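Local coordinates for protein argonaute (Marinitoga piezophila, PDB 5I4A) that uses short 5'-hydroxylated guide RNAs to bind complementary single-stranded DNA or RNA targets and cleave them, preferring manganese for DNA cleavage, at residues T568-P573 / G581-I586; K264-V269 / K558-K563. All coordinates share one frame; numbering follows the deposited sequence.

Interaction 1: T568-P573 / G581-I586; sequences TYIYYP and GVEVKI
Four backbone hydrogen bonds join strand 568-571 to strand 582-586, two at each of the hydrogen-bonded pairs Tyr569-Val584 and Tyr571-Val582. At the first pair Tyr569 N reaches Val584 O at 2.8 Å, almost straight (177°) and nearly along the C=O axis, while Val584 N returns to Tyr569 O at 2.7 Å from above the carbonyl plane. The bonds of the second pair are less straight, with Val582 N to Tyr571 O at 2.8 Å and 151°. On the face carrying Tyr571, Val582 and Val584, the Tyr571 ring lies alongside Val582: Val582 CB sits over one ring face, a CH-pi contact 3.7 Å from the centroid. Tyr571 CG occupies the crowded position between backbone N and carbonyl carbon (chi1 74°), which turns the ring over its neighbour, and Val584 CG2 meets the ring edge 3.8 Å from Tyr571 CD2. The phenol OH is held by Lys618 O, and Tyr603 packs edge-to-face with the same ring. On the other face, Ile570 CG1 runs beside Glu583 CG at 3.6 Å; the carboxylate of Glu583 bonds to Thr549 OG1 through OE2. Next to the Tyr571-Val582 pair, Gly581 CA packs directly against the Tyr572 ring, 3.5 Å from Tyr572 CD2. The two strands form an antiparallel beta hairpin within the central sheet of the RNase H-fold PIWI domain.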
loop_
_atom_site.group_PDB
_atom_site.type_symbol
_atom_site.label_atom_id
_atom_site.label_comp_id
_atom_site.label_asym_id
_atom_site.label_seq_id
_atom_site.Cartn_x
_atom_site.Cartn_y
_atom_site.Cartn_z
ATOM N N THR A 568 -20.193 -2.319 -1.605
ATOM C CA THR A 568 -18.829 -2.789 -1.389
ATOM C C THR A 568 -18.385 -3.630 -2.575
ATOM O O THR A 568 -19.028 -4.632 -2.904
ATOM C CB THR A 568 -18.727 -3.594 -0.091
ATOM O OG1 THR A 568 -19.549 -2.980 0.908
ATOM C CG2 THR A 568 -17.292 -3.612 0.408
ATOM N N TYR A 569 -17.283 -3.225 -3.205
ATOM C CA TYR A 569 -16.701 -3.943 -4.329
ATOM C C TYR A 569 -15.226 -4.207 -4.062
ATOM O O TYR A 569 -14.604 -3.585 -3.197
ATOM C CB TYR A 569 -16.838 -3.163 -5.646
ATOM C CG TYR A 569 -18.247 -3.037 -6.182
ATOM C CD1 TYR A 569 -19.182 -2.234 -5.546
ATOM C CD2 TYR A 569 -18.633 -3.700 -7.341
ATOM C CE1 TYR A 569 -20.466 -2.107 -6.037
ATOM C CE2 TYR A 569 -19.918 -3.577 -7.842
ATOM C CZ TYR A 569 -20.828 -2.778 -7.185
ATOM O OH TYR A 569 -22.106 -2.651 -7.679
ATOM N N ILE A 570 -14.670 -5.143 -4.828
ATOM C CA ILE A 570 -13.242 -5.433 -4.821
ATOM C C ILE A 570 -12.779 -5.525 -6.262
ATOM O O ILE A 570 -13.376 -6.254 -7.061
ATOM C CB ILE A 570 -12.910 -6.748 -4.089
ATOM C CG1 ILE A 570 -13.512 -6.765 -2.693
ATOM C CG2 ILE A 570 -11.403 -6.950 -4.007
ATOM C CD1 ILE A 570 -13.230 -8.047 -1.959
ATOM N N TYR A 571 -11.719 -4.799 -6.597
ATOM C CA TYR A 571 -11.064 -4.988 -7.879
ATOM C C TYR A 571 -9.659 -5.529 -7.657
ATOM O O TYR A 571 -9.017 -5.253 -6.638
ATOM C CB TYR A 571 -11.035 -3.695 -8.710
ATOM C CG TYR A 571 -10.063 -2.622 -8.268
ATOM C CD1 TYR A 571 -8.722 -2.674 -8.635
ATOM C CD2 TYR A 571 -10.495 -1.530 -7.528
ATOM C CE1 TYR A 571 -7.833 -1.687 -8.248
ATOM C CE2 TYR A 571 -9.613 -0.535 -7.141
ATOM C CZ TYR A 571 -8.284 -0.619 -7.501
ATOM O OH TYR A 571 -7.403 0.366 -7.118
ATOM N N TYR A 572 -9.206 -6.331 -8.613
ATOM C CA TYR A 572 -7.868 -6.917 -8.587
ATOM C C TYR A 572 -7.111 -6.375 -9.789
ATOM O O TYR A 572 -7.317 -6.851 -10.920
ATOM C CB TYR A 572 -7.937 -8.443 -8.620
ATOM C CG TYR A 572 -8.610 -9.041 -7.399
ATOM C CD1 TYR A 572 -9.994 -9.051 -7.278
ATOM C CD2 TYR A 572 -7.859 -9.594 -6.367
ATOM C CE1 TYR A 572 -10.611 -9.590 -6.166
ATOM C CE2 TYR A 572 -8.466 -10.135 -5.250
ATOM C CZ TYR A 572 -9.845 -10.131 -5.155
ATOM O OH TYR A 572 -10.460 -10.669 -4.047
ATOM N N PRO A 573 -6.250 -5.378 -9.608
ATOM C CA PRO A 573 -5.595 -4.748 -10.758
ATOM C C PRO A 573 -4.589 -5.681 -11.410
ATOM O O PRO A 573 -4.077 -6.621 -10.796
ATOM C CB PRO A 573 -4.902 -3.526 -10.144
ATOM C CG PRO A 573 -4.650 -3.926 -8.721
ATOM C CD PRO A 573 -5.811 -4.796 -8.327
ATOM N N GLY A 581 -5.936 -7.750 -3.923
ATOM C CA GLY A 581 -7.177 -7.041 -4.121
ATOM C C GLY A 581 -7.176 -5.649 -3.524
ATOM O O GLY A 581 -6.387 -5.325 -2.638
ATOM N N VAL A 582 -8.090 -4.823 -4.025
ATOM C CA VAL A 582 -8.315 -3.476 -3.518
ATOM C C VAL A 582 -9.805 -3.326 -3.252
ATOM O O VAL A 582 -10.615 -3.401 -4.184
ATOM C CB VAL A 582 -7.828 -2.393 -4.496
ATOM C CG1 VAL A 582 -8.198 -1.020 -3.977
ATOM C CG2 VAL A 582 -6.326 -2.499 -4.705
ATOM N N GLU A 583 -10.163 -3.123 -1.989
ATOM C CA GLU A 583 -11.558 -2.988 -1.593
ATOM C C GLU A 583 -12.023 -1.550 -1.766
ATOM O O GLU A 583 -11.299 -0.606 -1.442
ATOM C CB GLU A 583 -11.753 -3.424 -0.142
ATOM C CG GLU A 583 -12.682 -4.603 0.026
ATOM C CD GLU A 583 -12.932 -4.944 1.478
ATOM O OE1 GLU A 583 -13.812 -4.306 2.094
ATOM O OE2 GLU A 583 -12.240 -5.843 2.005
ATOM N N VAL A 584 -13.239 -1.390 -2.280
ATOM C CA VAL A 584 -13.838 -0.085 -2.525
ATOM C C VAL A 584 -15.221 -0.086 -1.888
ATOM O O VAL A 584 -16.069 -0.912 -2.248
ATOM C CB VAL A 584 -13.934 0.230 -4.028
ATOM C CG1 VAL A 584 -14.358 1.665 -4.247
ATOM C CG2 VAL A 584 -12.611 -0.052 -4.726
ATOM N N LYS A 585 -15.450 0.830 -0.949
ATOM C CA LYS A 585 -16.713 0.903 -0.221
ATOM C C LYS A 585 -17.292 2.304 -0.351
ATOM O O LYS A 585 -16.679 3.273 0.104
ATOM C CB LYS A 585 -16.524 0.549 1.256
ATOM C CG LYS A 585 -17.793 0.687 2.083
ATOM C CD LYS A 585 -17.532 0.513 3.568
ATOM C CE LYS A 585 -18.834 0.522 4.339
ATOM N NZ LYS A 585 -19.710 1.658 3.920
ATOM N N ILE A 586 -18.477 2.406 -0.949
ATOM C CA ILE A 586 -19.174 3.686 -1.079
ATOM C C ILE A 586 -19.817 3.994 0.270
ATOM O O ILE A 586 -20.900 3.496 0.580
ATOM C CB ILE A 586 -20.211 3.662 -2.205
ATOM C CG1 ILE A 586 -19.607 3.076 -3.483
ATOM C CG2 ILE A 586 -20.736 5.068 -2.466
ATOM C CD1 ILE A 586 -18.530 3.939 -4.104
#

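Interaction 2: K264-V269 / K558-K563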
loop_
_atom_site.group_PDB
_atom_site.type_symbol
_atom_site.label_atom_id
_atom_site.label_comp_id
_atom_site.label_asym_id
_atom_site.label_seq_id
_atom_site.Cartn_x
_atom_site.Cartn_y
_atom_site.Cartn_z
ATOM N N LYS A 264 -19.243 -10.566 -10.878
ATOM C CA LYS A 264 -17.866 -10.285 -11.259
ATOM C C LYS A 264 -17.895 -9.799 -12.699
ATOM O O LYS A 264 -18.280 -10.549 -13.602
ATOM C CB LYS A 264 -16.976 -11.519 -11.099
ATOM C CG LYS A 264 -17.576 -12.820 -11.629
ATOM C CD LYS A 264 -16.541 -13.937 -11.673
ATOM C CE LYS A 264 -15.238 -13.441 -12.280
ATOM N NZ LYS A 264 -14.392 -14.534 -12.824
ATOM N N ILE A 265 -17.499 -8.547 -12.917
ATOM C CA ILE A 265 -17.480 -7.951 -14.247
ATOM C C ILE A 265 -16.042 -7.604 -14.614
ATOM O O ILE A 265 -15.262 -7.145 -13.770
ATOM C CB ILE A 265 -18.406 -6.718 -14.336
ATOM C CG1 ILE A 265 -18.558 -6.278 -15.794
ATOM C CG2 ILE A 265 -17.890 -5.564 -13.480
ATOM C CD1 ILE A 265 -19.757 -5.389 -16.056
ATOM N N PHE A 266 -15.685 -7.865 -15.868
ATOM C CA PHE A 266 -14.368 -7.533 -16.393
ATOM C C PHE A 266 -14.428 -6.157 -17.042
ATOM O O PHE A 266 -15.261 -5.915 -17.921
ATOM C CB PHE A 266 -13.916 -8.593 -17.400
ATOM C CG PHE A 266 -12.631 -8.264 -18.105
ATOM C CD1 PHE A 266 -11.413 -8.624 -17.553
ATOM C CD2 PHE A 266 -12.641 -7.609 -19.327
ATOM C CE1 PHE A 266 -10.229 -8.328 -18.199
ATOM C CE2 PHE A 266 -11.460 -7.308 -19.976
ATOM C CZ PHE A 266 -10.252 -7.670 -19.412
ATOM N N ILE A 267 -13.551 -5.257 -16.608
ATOM C CA ILE A 267 -13.539 -3.884 -17.094
ATOM C C ILE A 267 -12.518 -3.762 -18.214
ATOM O O ILE A 267 -11.338 -4.092 -18.035
ATOM C CB ILE A 267 -13.238 -2.888 -15.962
ATOM C CG1 ILE A 267 -14.333 -2.951 -14.901
ATOM C CG2 ILE A 267 -13.120 -1.480 -16.520
ATOM C CD1 ILE A 267 -15.697 -2.537 -15.400
ATOM N N ASN A 268 -12.972 -3.275 -19.363
ATOM C CA ASN A 268 -12.151 -3.148 -20.558
ATOM C C ASN A 268 -11.622 -1.718 -20.636
ATOM O O ASN A 268 -12.404 -0.772 -20.779
ATOM C CB ASN A 268 -12.978 -3.501 -21.794
ATOM C CG ASN A 268 -12.126 -3.870 -22.987
ATOM O OD1 ASN A 268 -11.563 -4.962 -23.051
ATOM N ND2 ASN A 268 -12.049 -2.967 -23.954
ATOM N N VAL A 269 -10.304 -1.561 -20.537
ATOM C CA VAL A 269 -9.656 -0.251 -20.540
ATOM C C VAL A 269 -8.964 -0.057 -21.882
ATOM O O VAL A 269 -8.015 -0.779 -22.212
ATOM C CB VAL A 269 -8.660 -0.106 -19.379
ATOM C CG1 VAL A 269 -8.069 1.298 -19.360
ATOM C CG2 VAL A 269 -9.333 -0.423 -18.052
ATOM N N LYS A 558 -7.512 -11.267 -11.655
ATOM C CA LYS A 558 -6.817 -10.068 -12.100
ATOM C C LYS A 558 -7.612 -9.367 -13.194
ATOM O O LYS A 558 -8.105 -10.006 -14.130
ATOM C CB LYS A 558 -5.414 -10.418 -12.601
ATOM C CG LYS A 558 -4.531 -11.111 -11.569
ATOM C CD LYS A 558 -3.065 -10.773 -11.803
ATOM C CE LYS A 558 -2.139 -11.753 -11.102
ATOM N NZ LYS A 558 -2.036 -13.039 -11.849
ATOM N N GLU A 559 -7.743 -8.046 -13.055
ATOM C CA GLU A 559 -8.513 -7.159 -13.924
ATOM C C GLU A 559 -10.018 -7.365 -13.799
ATOM O O GLU A 559 -10.778 -6.862 -14.635
ATOM C CB GLU A 559 -8.085 -7.288 -15.392
ATOM C CG GLU A 559 -6.598 -7.022 -15.608
ATOM C CD GLU A 559 -6.180 -7.146 -17.059
ATOM O OE1 GLU A 559 -5.451 -8.104 -17.394
ATOM O OE2 GLU A 559 -6.585 -6.284 -17.866
ATOM N N TRP A 560 -10.473 -8.077 -12.771
ATOM C CA TRP A 560 -11.890 -8.274 -12.512
ATOM C C TRP A 560 -12.348 -7.405 -11.350
ATOM O O TRP A 560 -11.600 -7.157 -10.401
ATOM C CB TRP A 560 -12.193 -9.741 -12.197
ATOM C CG TRP A 560 -12.240 -10.610 -13.404
ATOM C CD1 TRP A 560 -11.192 -11.253 -13.998
ATOM C CD2 TRP A 560 -13.400 -10.933 -14.175
ATOM N NE1 TRP A 560 -11.631 -11.958 -15.092
ATOM C CE2 TRP A 560 -12.984 -11.779 -15.222
ATOM C CE3 TRP A 560 -14.752 -10.590 -14.082
ATOM C CZ2 TRP A 560 -13.871 -12.286 -16.169
ATOM C CZ3 TRP A 560 -15.631 -11.094 -15.023
ATOM C CH2 TRP A 560 -15.188 -11.933 -16.052
ATOM N N ILE A 561 -13.593 -6.944 -11.436
ATOM C CA ILE A 561 -14.257 -6.225 -10.354
ATOM C C ILE A 561 -15.358 -7.124 -9.807
ATOM O O ILE A 561 -16.247 -7.553 -10.552
ATOM C CB ILE A 561 -14.827 -4.877 -10.825
ATOM C CG1 ILE A 561 -13.698 -3.928 -11.231
ATOM C CG2 ILE A 561 -15.679 -4.250 -9.733
ATOM C CD1 ILE A 561 -14.156 -2.496 -11.438
ATOM N N ILE A 562 -15.297 -7.407 -8.510
ATOM C CA ILE A 562 -16.229 -8.311 -7.849
ATOM C C ILE A 562 -17.100 -7.502 -6.901
ATOM O O ILE A 562 -16.593 -6.676 -6.133
ATOM C CB ILE A 562 -15.487 -9.429 -7.100
ATOM C CG1 ILE A 562 -14.734 -10.314 -8.094
ATOM C CG2 ILE A 562 -16.450 -10.255 -6.258
ATOM C CD1 ILE A 562 -13.873 -11.363 -7.437
ATOM N N LYS A 563 -18.407 -7.738 -6.955
ATOM C CA LYS A 563 -19.353 -7.089 -6.059
ATOM C C LYS A 563 -19.574 -7.967 -4.836
ATOM O O LYS A 563 -19.973 -9.129 -4.966
ATOM C CB LYS A 563 -20.677 -6.821 -6.772
ATOM C CG LYS A 563 -21.820 -6.452 -5.843
ATOM C CD LYS A 563 -22.801 -5.536 -6.548
ATOM C CE LYS A 563 -24.228 -5.781 -6.103
ATOM N NZ LYS A 563 -25.167 -4.836 -6.768
#
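The Trp560 indole is clasped between two side chains of segment 264-269. Over one face of its six-membered ring lies the end of Lys264, with NZ 3.9 Å from the centroid and only 8° off the normal, a cation-pi contact; Lys264 CE touches the same face, 3.4 Å from Trp560 CE3. The lysine starts from the crowded position between backbone N and carbonyl carbon (chi1 45°) and bends at chi3, which folds it back over the indole. Phe266 CB lies over the opposite face, a CH-pi contact 3.7 Å from the six-membered centroid, and the Phe266 ring directs its edge toward the face of the five-membered ring, planes at 64°. Lys264 C and Ile265 N lie in plane at the indole edge. Lys264 O comes within 3.1 Å of Trp560 CZ3. Strand 264-266, from linker L2, is an outermost strand, within this chain, of the mixed PIWI-domain sheet, antiparallel to strand 560-563. Ile265 and Ile561 form the hydrogen-bonded pair: Ile561 N reaches Ile265 O in a nearly straight bond along the C=O axis, and Ile265 N approaches Ile561 O in the carbonyl plane. Beyond the strand, Ile267 CG1 presses on Ile561 CD1 at 3.5 Å, tighter than usual for carbons, and both side chains also touch Tyr603 of helix 595-605. Phe266 CE1 rests 3.7 Å from Glu559 CB, while Glu559 O beside this ring is buried without a polar partner.

Interactions 1 and 2 are successive seams of one sheet, their centres about 10 Å apart, joined where strand 560-565 pairs antiparallel with strand 568-571. Ile562 N lies 2.7 Å from Ile570 O and Glu559 N 2.5 Å from Tyr572 O, both probable hydrogen bonds. Linker L2 is thereby stitched through segment 558-563 to the hairpin 568-586. Tyr603 of helix 595-605 packs against both contacts. Interaction 1 is nearer the catalytic centre: the Val582 side chain is about 9 Å from those of Asp519 and Asn627, probable manganese ligands. Its nearest atom is also about 9 Å from the bound nucleic acid, against about 12 Å for interaction 2, which lies away from the annotated catalytic residues.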